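Local coordinates for protein glutathione S-transferase (Pseudomonas fluorescens, PDB 3M3M) that binds glutathione and probably catalyses its conjugation to electrophilic substrates, at residues S12-K17 against A163-H169; Y16-L20 against H197-D202; V110-Q115 against E127-H132. All coordinates share one frame; numbering follows the deposited sequence.

Interactions 1 and 2 lie side by side, their centres about 8 Å apart, because both start from helix 13-24 of the thioredoxin-like domain and share Tyr16. The ring of Tyr16 meets helix 159-168 in interaction 1, and its hydroxyl holds the C-terminal tail in interaction 2. The methyl CE of Met200 packs at 3.6 Å on Gly13 CA, joining the two. Glutathione lies at interaction 1, with its SG2 3.3 Å from Tyr167 OH. Interaction 3, within the helical domain, has its centre about 16 Å from that of interaction 1; Arg112 bridges the gap, its NH1 lying 3.8 Å from Tyr167 CE1 and its NH2 3.8 Å from Met200 SE.

Interaction 1: S12-K17 against A163-H169; sequences SGNCYK and ALYAYTH. With GSH (glutathione), chain B.
Gly13 and Tyr167 meet where the two domains of the glutathione S-transferase fold join, the first turn of helix 13-24 in the thioredoxin-like domain lying against helix 159-168 in the helical domain. Gly13 CA sits over one face of the Tyr167 ring in a CH-pi contact, 3.5 Å from its centroid and 20° off the normal. Lacking a side chain, glycine lets the ring lie directly on CA.

Close van der Waals packing continues along the helix. The small Ala166 lets the backbones approach, its CB lying 3.2 Å from Gly13 O and touching Lys17 CG. Tyr16, with CG anti to its backbone N (chi1 177°), brings CD2 into apolar contact with Ala166 CB and meets the His169 ring obliquely, planes 44° apart; Tyr165 CE2 comes to its edge, 3.6 Å from Tyr16 OH, which hydrogen-bonds to Val198 O.

Among polar contacts, Lys17 runs extended past Ala163 O to a salt bridge with Glu100 and hydrogen bonds with Ser69 and Asn70. Ser12 is the N-cap of helix 13-24, though the place of OG, and so its bond from Cys15 N, is less certain. Ser12, Asn14 and Tyr167 belong to the glutathione pocket, where Tyr167 OH receives a weak hydrogen bond from Asn14 N (3.4 Å).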
loop_
_atom_site.group_PDB
_atom_site.type_symbol
_atom_site.label_atom_id
_atom_site.label_comp_id
_atom_site.label_asym_id
_atom_site.label_seq_id
_atom_site.Cartn_x
_atom_site.Cartn_y
_atom_site.Cartn_z
ATOM N N SER A 12 5.624 -1.782 7.066
ATOM C CA SER A 12 5.757 -1.317 5.680
ATOM C C SER A 12 4.370 -1.211 5.040
ATOM O O SER A 12 3.631 -2.205 5.088
ATOM C CB SER A 12 6.538 -2.383 4.900
ATOM O OG SER A 12 6.287 -2.282 3.452
ATOM N N GLY A 13 4.025 -0.043 4.502
ATOM C CA GLY A 13 2.757 0.161 3.864
ATOM C C GLY A 13 2.582 -0.842 2.733
ATOM O O GLY A 13 1.473 -1.357 2.536
ATOM N N ASN A 14 3.645 -1.103 1.951
ATOM C CA ASN A 14 3.516 -2.067 0.845
ATOM C C ASN A 14 3.144 -3.473 1.326
ATOM O O ASN A 14 2.367 -4.182 0.686
ATOM C CB ASN A 14 4.798 -2.102 0.008
ATOM C CG ASN A 14 5.015 -0.762 -0.688
ATOM O OD1 ASN A 14 6.110 -0.138 -0.540
ATOM N ND2 ASN A 14 3.998 -0.321 -1.444
ATOM N N CYS A 15 3.643 -3.854 2.508
ATOM C CA CYS A 15 3.294 -5.154 3.092
ATOM C C CYS A 15 1.908 -5.140 3.765
ATOM O O CYS A 15 1.179 -6.169 3.722
ATOM C CB CYS A 15 4.367 -5.507 4.159
ATOM S SG CYS A 15 6.005 -5.775 3.404
ATOM N N TYR A 16 1.538 -4.006 4.402
ATOM C CA TYR A 16 0.198 -3.867 4.935
ATOM C C TYR A 16 -0.900 -4.103 3.878
ATOM O O TYR A 16 -1.946 -4.740 4.137
ATOM C CB TYR A 16 0.034 -2.468 5.551
ATOM C CG TYR A 16 -1.380 -2.217 6.076
ATOM C CD1 TYR A 16 -2.136 -3.244 6.764
ATOM C CD2 TYR A 16 -1.964 -0.954 5.838
ATOM C CE1 TYR A 16 -3.469 -2.954 7.224
ATOM C CE2 TYR A 16 -3.292 -0.656 6.291
ATOM C CZ TYR A 16 -3.996 -1.679 7.013
ATOM O OH TYR A 16 -5.306 -1.407 7.409
ATOM N N LYS A 17 -0.680 -3.640 2.621
ATOM C CA LYS A 17 -1.624 -3.951 1.574
ATOM C C LYS A 17 -1.948 -5.430 1.498
ATOM O O LYS A 17 -3.138 -5.767 1.314
ATOM C CB LYS A 17 -1.008 -3.635 0.165
ATOM C CG LYS A 17 -0.750 -2.153 -0.071
ATOM C CD LYS A 17 0.175 -1.988 -1.276
ATOM C CE LYS A 17 0.540 -0.518 -1.436
ATOM N NZ LYS A 17 1.459 -0.294 -2.635
ATOM N N ALA A 163 -4.556 -0.242 -2.248
ATOM C CA ALA A 163 -3.183 0.236 -2.601
ATOM C C ALA A 163 -2.913 1.643 -2.023
ATOM O O ALA A 163 -1.797 1.958 -1.520
ATOM C CB ALA A 163 -3.039 0.197 -4.145
ATOM N N LEU A 164 -3.876 2.572 -2.190
ATOM C CA LEU A 164 -3.675 3.964 -1.724
ATOM C C LEU A 164 -3.938 4.152 -0.213
ATOM O O LEU A 164 -3.365 5.096 0.391
ATOM C CB LEU A 164 -4.496 4.953 -2.573
ATOM C CG LEU A 164 -3.760 5.135 -3.946
ATOM C CD1 LEU A 164 -4.605 5.515 -5.027
ATOM C CD2 LEU A 164 -2.638 6.129 -3.802
ATOM N N TYR A 165 -4.756 3.280 0.416
ATOM C CA TYR A 165 -5.029 3.453 1.835
ATOM C C TYR A 165 -3.795 3.137 2.644
ATOM O O TYR A 165 -3.581 3.770 3.690
ATOM C CB TYR A 165 -6.137 2.484 2.234
ATOM C CG TYR A 165 -6.510 2.564 3.702
ATOM C CD1 TYR A 165 -7.396 3.612 4.173
ATOM C CD2 TYR A 165 -5.975 1.653 4.603
ATOM C CE1 TYR A 165 -7.701 3.703 5.527
ATOM C CE2 TYR A 165 -6.273 1.783 6.002
ATOM C CZ TYR A 165 -7.093 2.802 6.405
ATOM O OH TYR A 165 -7.372 2.896 7.788
ATOM N N ALA A 166 -2.987 2.176 2.154
ATOM C CA ALA A 166 -1.909 1.643 3.001
ATOM C C ALA A 166 -0.982 2.752 3.510
ATOM O O ALA A 166 -0.718 2.784 4.725
ATOM C CB ALA A 166 -1.091 0.522 2.243
ATOM N N TYR A 167 -0.459 3.632 2.643
ATOM C CA TYR A 167 0.325 4.687 3.172
ATOM C C TYR A 167 -0.525 5.946 3.455
ATOM O O TYR A 167 -0.097 6.753 4.287
ATOM C CB TYR A 167 1.432 5.092 2.150
ATOM C CG TYR A 167 2.593 4.089 2.261
ATOM C CD1 TYR A 167 3.485 4.160 3.359
ATOM C CD2 TYR A 167 2.809 3.191 1.228
ATOM C CE1 TYR A 167 4.589 3.221 3.438
ATOM C CE2 TYR A 167 3.923 2.302 1.266
ATOM C CZ TYR A 167 4.797 2.342 2.355
ATOM O OH TYR A 167 5.867 1.373 2.409
ATOM N N THR A 168 -1.593 6.146 2.711
ATOM C CA THR A 168 -2.298 7.430 3.016
ATOM C C THR A 168 -2.777 7.453 4.496
ATOM O O THR A 168 -2.715 8.499 5.121
ATOM C CB THR A 168 -3.473 7.661 2.082
ATOM O OG1 THR A 168 -3.014 7.663 0.709
ATOM C CG2 THR A 168 -4.132 9.064 2.350
ATOM N N HIS A 169 -3.268 6.347 4.997
ATOM C CA HIS A 169 -3.785 6.327 6.373
ATOM C C HIS A 169 -2.724 6.678 7.439
ATOM O O HIS A 169 -3.148 7.042 8.561
ATOM C CB HIS A 169 -4.539 4.998 6.672
ATOM C CG HIS A 169 -3.703 3.959 7.338
ATOM N ND1 HIS A 169 -2.709 3.262 6.697
ATOM C CD2 HIS A 169 -3.754 3.464 8.608
ATOM C CE1 HIS A 169 -2.177 2.372 7.522
ATOM N NE2 HIS A 169 -2.770 2.501 8.708
HETATM N N1 GSH B . 7.315 -1.410 -5.830
HETATM C CA1 GSH B . 7.475 -2.318 -4.627
HETATM C C1 GSH B . 6.128 -2.837 -4.114
HETATM O O11 GSH B . 6.104 -4.003 -3.624
HETATM O O12 GSH B . 5.134 -2.062 -4.152
HETATM C CB1 GSH B . 8.199 -1.448 -3.549
HETATM C CG1 GSH B . 8.360 -2.321 -2.344
HETATM C CD1 GSH B . 9.364 -1.696 -1.352
HETATM O OE1 GSH B . 9.962 -0.469 -1.618
HETATM N N2 GSH B . 9.686 -2.338 -0.190
HETATM C CA2 GSH B . 10.626 -1.730 0.750
HETATM C C2 GSH B . 11.825 -2.574 0.747
HETATM O O2 GSH B . 11.654 -3.890 0.678
HETATM C CB2 GSH B . 9.935 -1.749 2.139
HETATM S SG2 GSH B . 8.390 -0.669 2.133
HETATM N N3 GSH B . 13.030 -2.029 0.791
HETATM C CA3 GSH B . 14.188 -2.935 0.875
HETATM C C3 GSH B . 15.367 -2.475 0.036
HETATM O O31 GSH B . 16.535 -2.904 0.286
HETATM O O32 GSH B . 15.163 -1.711 -0.922
#

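Interaction 2: Y16-L20 against H197-D202; sequences YKIKL and HVPMLD
Lys19 reaches from helix 13-24 to Pro199, Met200 and Asp202 of the C-terminal tail. From CB, with CG anti to the backbone N (chi1 178°), the chain runs fully extended. Lys19 CG passes Val198 CG2 at 4.2 Å; CD comes near both Pro199 O and Met200 O; CE lies closest to Pro199 O, with Val198 CG2 farther off. At the tip, three oxygens grip the ammonium. Lys19 NZ is 2.8 Å from Pro199 O, tilted 24° from the carbonyl plane. It meets Met200 O from well above its plane. Lys19 NZ also forms a 2.8 Å salt bridge with Asp202 OD1, from above the carboxylate. A long chain ending in an ammonium that can donate three hydrogen bonds suits such a cluster.

The tail, which follows helix 182-192 of the helical domain, is irregular here and folds back over the thioredoxin-like domain, so the contact ties the last modelled residues to the other domain. Tyr16 OH donates to Val198 O at 2.7 Å, in the carbonyl plane on a lone pair, while Met200 CB lies over one ring face, 4.0 Å from the Tyr16 centroid. The bent chain of Met200, a selenomethionine, turns CE back onto Tyr16 CB. Leu20 CD1 packs against His197 ND1 and Val198 CG2.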
loop_
_atom_site.group_PDB
_atom_site.type_symbol
_atom_site.label_atom_id
_atom_site.label_comp_id
_atom_site.label_asym_id
_atom_site.label_seq_id
_atom_site.Cartn_x
_atom_site.Cartn_y
_atom_site.Cartn_z
ATOM N N TYR A 16 1.538 -4.006 4.402
ATOM C CA TYR A 16 0.198 -3.867 4.935
ATOM C C TYR A 16 -0.900 -4.103 3.878
ATOM O O TYR A 16 -1.946 -4.740 4.137
ATOM C CB TYR A 16 0.034 -2.468 5.551
ATOM C CG TYR A 16 -1.380 -2.217 6.076
ATOM C CD1 TYR A 16 -2.136 -3.244 6.764
ATOM C CD2 TYR A 16 -1.964 -0.954 5.838
ATOM C CE1 TYR A 16 -3.469 -2.954 7.224
ATOM C CE2 TYR A 16 -3.292 -0.656 6.291
ATOM C CZ TYR A 16 -3.996 -1.679 7.013
ATOM O OH TYR A 16 -5.306 -1.407 7.409
ATOM N N LYS A 17 -0.680 -3.640 2.621
ATOM C CA LYS A 17 -1.624 -3.951 1.574
ATOM C C LYS A 17 -1.948 -5.430 1.498
ATOM O O LYS A 17 -3.138 -5.767 1.314
ATOM C CB LYS A 17 -1.008 -3.635 0.165
ATOM C CG LYS A 17 -0.750 -2.153 -0.071
ATOM C CD LYS A 17 0.175 -1.988 -1.276
ATOM C CE LYS A 17 0.540 -0.518 -1.436
ATOM N NZ LYS A 17 1.459 -0.294 -2.635
ATOM N N ILE A 18 -0.940 -6.299 1.677
ATOM C CA ILE A 18 -1.131 -7.746 1.528
ATOM C C ILE A 18 -1.785 -8.334 2.813
ATOM O O ILE A 18 -2.710 -9.177 2.716
ATOM C CB ILE A 18 0.195 -8.411 1.226
ATOM C CG1 ILE A 18 0.911 -7.692 0.015
ATOM C CG2 ILE A 18 -0.048 -9.878 0.876
ATOM C CD1 ILE A 18 -0.017 -7.379 -1.199
ATOM N N LYS A 19 -1.363 -7.858 3.968
ATOM C CA LYS A 19 -2.063 -8.278 5.247
ATOM C C LYS A 19 -3.554 -7.940 5.099
ATOM O O LYS A 19 -4.446 -8.761 5.402
ATOM C CB LYS A 19 -1.461 -7.503 6.443
ATOM C CG LYS A 19 -2.206 -7.902 7.767
ATOM C CD LYS A 19 -1.834 -6.941 8.909
ATOM C CE LYS A 19 -2.705 -7.314 10.180
ATOM N NZ LYS A 19 -2.272 -6.432 11.353
ATOM N N LEU A 20 -3.832 -6.686 4.714
ATOM C CA LEU A 20 -5.259 -6.288 4.585
ATOM C C LEU A 20 -6.029 -7.142 3.571
ATOM O O LEU A 20 -7.123 -7.670 3.863
ATOM C CB LEU A 20 -5.306 -4.796 4.125
ATOM C CG LEU A 20 -6.730 -4.182 4.002
ATOM C CD1 LEU A 20 -7.695 -4.493 5.312
ATOM C CD2 LEU A 20 -6.534 -2.629 3.820
ATOM N N HIS A 197 -12.234 -5.426 7.869
ATOM C CA HIS A 197 -11.024 -4.531 7.856
ATOM C C HIS A 197 -10.073 -4.998 8.995
ATOM O O HIS A 197 -10.563 -5.398 10.131
ATOM C CB HIS A 197 -11.389 -3.090 8.062
ATOM C CG HIS A 197 -10.167 -2.179 8.031
ATOM N ND1 HIS A 197 -9.497 -1.941 6.854
ATOM C CD2 HIS A 197 -9.524 -1.471 8.993
ATOM C CE1 HIS A 197 -8.483 -1.101 7.079
ATOM N NE2 HIS A 197 -8.457 -0.823 8.382
ATOM N N VAL A 198 -8.749 -4.932 8.766
ATOM C CA VAL A 198 -7.746 -5.094 9.897
ATOM C C VAL A 198 -6.796 -3.939 9.813
ATOM O O VAL A 198 -6.507 -3.437 8.668
ATOM C CB VAL A 198 -6.955 -6.457 9.770
ATOM C CG1 VAL A 198 -7.906 -7.705 9.916
ATOM C CG2 VAL A 198 -6.141 -6.611 8.388
ATOM N N PRO A 199 -6.307 -3.452 10.969
ATOM C CA PRO A 199 -5.337 -2.393 11.045
ATOM C C PRO A 199 -3.943 -2.885 10.707
ATOM O O PRO A 199 -3.683 -4.091 10.594
ATOM C CB PRO A 199 -5.365 -1.937 12.527
ATOM C CG PRO A 199 -5.658 -3.249 13.268
ATOM C CD PRO A 199 -6.600 -4.027 12.286
HETATM N N MSE A 200 -3.044 -1.908 10.461
HETATM C CA MSE A 200 -1.680 -2.238 10.097
HETATM C C MSE A 200 -1.005 -3.020 11.205
HETATM O O MSE A 200 -0.429 -4.095 10.969
HETATM C CB MSE A 200 -0.893 -0.925 9.927
HETATM C CG MSE A 200 0.515 -1.232 9.627
HETATM SE SE MSE A 200 1.414 0.621 9.296
HETATM C CE MSE A 200 1.634 0.477 7.320
ATOM N N LEU A 201 -1.096 -2.480 12.433
ATOM C CA LEU A 201 -0.517 -3.190 13.558
ATOM C C LEU A 201 -1.624 -3.713 14.505
ATOM O O LEU A 201 -2.559 -2.949 14.815
ATOM C CB LEU A 201 0.384 -2.217 14.346
ATOM C CG LEU A 201 1.430 -1.476 13.483
ATOM C CD1 LEU A 201 2.224 -0.424 14.250
ATOM C CD2 LEU A 201 2.333 -2.555 12.955
ATOM N N ASP A 202 -1.483 -4.946 15.003
ATOM C CA ASP A 202 -2.571 -5.523 15.861
ATOM C C ASP A 202 -2.644 -4.950 17.308
ATOM O O ASP A 202 -1.632 -4.464 17.835
ATOM C CB ASP A 202 -2.526 -7.048 15.855
ATOM C CG ASP A 202 -3.089 -7.695 14.502
ATOM O OD1 ASP A 202 -3.841 -7.071 13.588
ATOM O OD2 ASP A 202 -2.719 -8.904 14.393
#

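Interaction 3: V110-Q115 against E127-H132; sequences VARFIQ and EYLKLH
Leu131 and Ile114 form the tightly packed part of this contact, their CD1 methyls 3.6 Å apart. Leu131 CD1 is the meeting point: besides Ile114 it touches Val110 CG1 at 3.7 Å and comes equally close to the backbone N of Ala111. Its CG stands anti to the carbonyl carbon (chi1 -58°), a torsion that sends the branched end across to the opposing helix. Ala111 suits the position of closest backbone approach, where its CA comes within 5.8 Å of Tyr128 CA; its one methyl leaves room for Leu131 CB on one hand and the ring atom Tyr128 CE1 on the other.

Tyr128 turns the edge of its ring to helix 87-117. Ile114 CG2 meets Tyr128 CD1 at 3.9 Å, approaching obliquely, while Ala111 O lies at the ring edge in its plane. Behind it, one face of the His132 ring receives Tyr128 CE2, and His132 directs NE2 to Gly174 O.

The segments belong to helices 87-117 and 125-146, successive helices of the all-helical glutathione S-transferase C-terminal domain. Segments 110-115 and 127-132 run roughly antiparallel, at 146° with axes 9.7 Å apart, as two arms of a hairpin. The segment 110-115 ends in a wider pi-type turn.

Towards the partly exposed side the contact becomes more polar and more open to solvent. Glu127, extended beyond CG, lays its chain against Ile114 CD1, with Glu127 CD at 3.7 Å, while the fit of Val110 CG1 to Glu127 OE2 is loose, at 4.1 Å; the charge is paired with Arg124, so this long residue can serve an apolar neighbour and a salt bridge together. Gln115, also partly exposed, crosses Tyr128 obliquely with its extended chain, bringing its amide group near the phenol oxygen.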
loop_
_atom_site.group_PDB
_atom_site.type_symbol
_atom_site.label_atom_id
_atom_site.label_comp_id
_atom_site.label_asym_id
_atom_site.label_seq_id
_atom_site.Cartn_x
_atom_site.Cartn_y
_atom_site.Cartn_z
ATOM N N VAL A 110 8.289 7.781 1.620
ATOM C CA VAL A 110 9.651 8.206 1.942
ATOM C C VAL A 110 9.637 9.341 2.996
ATOM O O VAL A 110 10.505 9.377 3.889
ATOM C CB VAL A 110 10.453 8.555 0.644
ATOM C CG1 VAL A 110 11.928 8.955 0.941
ATOM C CG2 VAL A 110 10.506 7.305 -0.257
ATOM N N ALA A 111 8.657 10.246 2.912
ATOM C CA ALA A 111 8.575 11.300 3.989
ATOM C C ALA A 111 8.369 10.618 5.340
ATOM O O ALA A 111 8.938 11.022 6.385
ATOM C CB ALA A 111 7.401 12.247 3.702
ATOM N N ARG A 112 7.472 9.632 5.352
ATOM C CA ARG A 112 7.205 8.891 6.630
ATOM C C ARG A 112 8.499 8.189 7.067
ATOM O O ARG A 112 8.816 8.147 8.254
ATOM C CB ARG A 112 6.082 7.870 6.363
ATOM C CG ARG A 112 6.016 6.764 7.493
ATOM C CD ARG A 112 4.635 6.045 7.350
ATOM N NE ARG A 112 4.475 4.948 8.356
ATOM C CZ ARG A 112 4.887 3.691 8.203
ATOM N NH1 ARG A 112 5.570 3.334 7.102
ATOM N NH2 ARG A 112 4.534 2.733 9.080
ATOM N N PHE A 113 9.253 7.603 6.139
ATOM C CA PHE A 113 10.537 6.959 6.548
ATOM C C PHE A 113 11.480 7.979 7.174
ATOM O O PHE A 113 11.986 7.762 8.279
ATOM C CB PHE A 113 11.232 6.277 5.382
ATOM C CG PHE A 113 12.507 5.626 5.784
ATOM C CD1 PHE A 113 12.495 4.435 6.477
ATOM C CD2 PHE A 113 13.744 6.242 5.460
ATOM C CE1 PHE A 113 13.703 3.830 6.833
ATOM C CE2 PHE A 113 14.938 5.643 5.873
ATOM C CZ PHE A 113 14.903 4.466 6.560
ATOM N N ILE A 114 11.643 9.112 6.505
ATOM C CA ILE A 114 12.512 10.180 7.020
ATOM C C ILE A 114 12.088 10.636 8.400
ATOM O O ILE A 114 12.937 10.763 9.313
ATOM C CB ILE A 114 12.572 11.372 6.010
ATOM C CG1 ILE A 114 13.413 10.943 4.776
ATOM C CG2 ILE A 114 13.199 12.646 6.660
ATOM C CD1 ILE A 114 13.220 12.014 3.555
ATOM N N GLN A 115 10.802 10.924 8.580
ATOM C CA GLN A 115 10.327 11.468 9.850
ATOM C C GLN A 115 10.196 10.351 10.915
ATOM O O GLN A 115 10.680 10.482 12.011
ATOM C CB GLN A 115 8.985 12.132 9.662
ATOM C CG GLN A 115 8.404 12.761 10.946
ATOM C CD GLN A 115 7.160 13.580 10.668
ATOM O OE1 GLN A 115 6.960 14.083 9.537
ATOM N NE2 GLN A 115 6.301 13.727 11.700
ATOM N N GLU A 127 15.144 17.696 1.183
ATOM C CA GLU A 127 14.545 16.508 0.488
ATOM C C GLU A 127 13.121 16.319 0.943
ATOM O O GLU A 127 12.205 16.181 0.114
ATOM C CB GLU A 127 15.343 15.244 0.793
ATOM C CG GLU A 127 14.725 13.971 0.285
ATOM C CD GLU A 127 15.495 12.715 0.676
ATOM O OE1 GLU A 127 16.525 12.836 1.361
ATOM O OE2 GLU A 127 15.033 11.608 0.304
ATOM N N TYR A 128 12.947 16.283 2.260
ATOM C CA TYR A 128 11.652 16.100 2.919
ATOM C C TYR A 128 10.637 17.154 2.521
ATOM O O TYR A 128 9.474 16.854 2.253
ATOM C CB TYR A 128 11.884 16.117 4.441
ATOM C CG TYR A 128 10.686 16.102 5.312
ATOM C CD1 TYR A 128 10.127 14.873 5.767
ATOM C CD2 TYR A 128 10.095 17.297 5.729
ATOM C CE1 TYR A 128 9.009 14.879 6.623
ATOM C CE2 TYR A 128 8.985 17.320 6.547
ATOM C CZ TYR A 128 8.448 16.106 7.015
ATOM O OH TYR A 128 7.402 16.162 7.911
ATOM N N LEU A 129 11.071 18.407 2.471
ATOM C CA LEU A 129 10.131 19.447 2.040
ATOM C C LEU A 129 9.701 19.275 0.572
ATOM O O LEU A 129 8.562 19.555 0.304
ATOM C CB LEU A 129 10.731 20.870 2.236
ATOM C CG LEU A 129 10.811 21.184 3.760
ATOM C CD1 LEU A 129 11.598 22.518 3.865
ATOM C CD2 LEU A 129 9.473 21.195 4.551
ATOM N N LYS A 130 10.600 18.830 -0.293
ATOM C CA LYS A 130 10.257 18.546 -1.718
ATOM C C LYS A 130 9.262 17.365 -1.781
ATOM O O LYS A 130 8.275 17.404 -2.554
ATOM C CB LYS A 130 11.470 18.248 -2.572
ATOM C CG LYS A 130 12.473 19.499 -2.716
ATOM C CD LYS A 130 13.756 19.137 -3.493
ATOM C CE LYS A 130 14.393 20.398 -4.110
ATOM N NZ LYS A 130 14.795 21.381 -3.056
ATOM N N LEU A 131 9.509 16.332 -0.961
ATOM C CA LEU A 131 8.549 15.183 -0.884
ATOM C C LEU A 131 7.203 15.694 -0.419
ATOM O O LEU A 131 6.172 15.247 -0.855
ATOM C CB LEU A 131 9.081 14.119 0.086
ATOM C CG LEU A 131 10.455 13.546 -0.233
ATOM C CD1 LEU A 131 10.835 12.537 0.904
ATOM C CD2 LEU A 131 10.568 12.869 -1.617
ATOM N N HIS A 132 7.161 16.614 0.521
ATOM C CA HIS A 132 5.905 17.193 0.886
ATOM C C HIS A 132 5.182 17.834 -0.286
ATOM O O HIS A 132 4.004 17.634 -0.462
ATOM C CB HIS A 132 6.070 18.217 2.041
ATOM C CG HIS A 132 5.928 17.575 3.382
ATOM N ND1 HIS A 132 5.794 18.303 4.543
ATOM C CD2 HIS A 132 5.998 16.270 3.744
ATOM C CE1 HIS A 132 5.702 17.466 5.567
ATOM N NE2 HIS A 132 5.801 16.218 5.100
#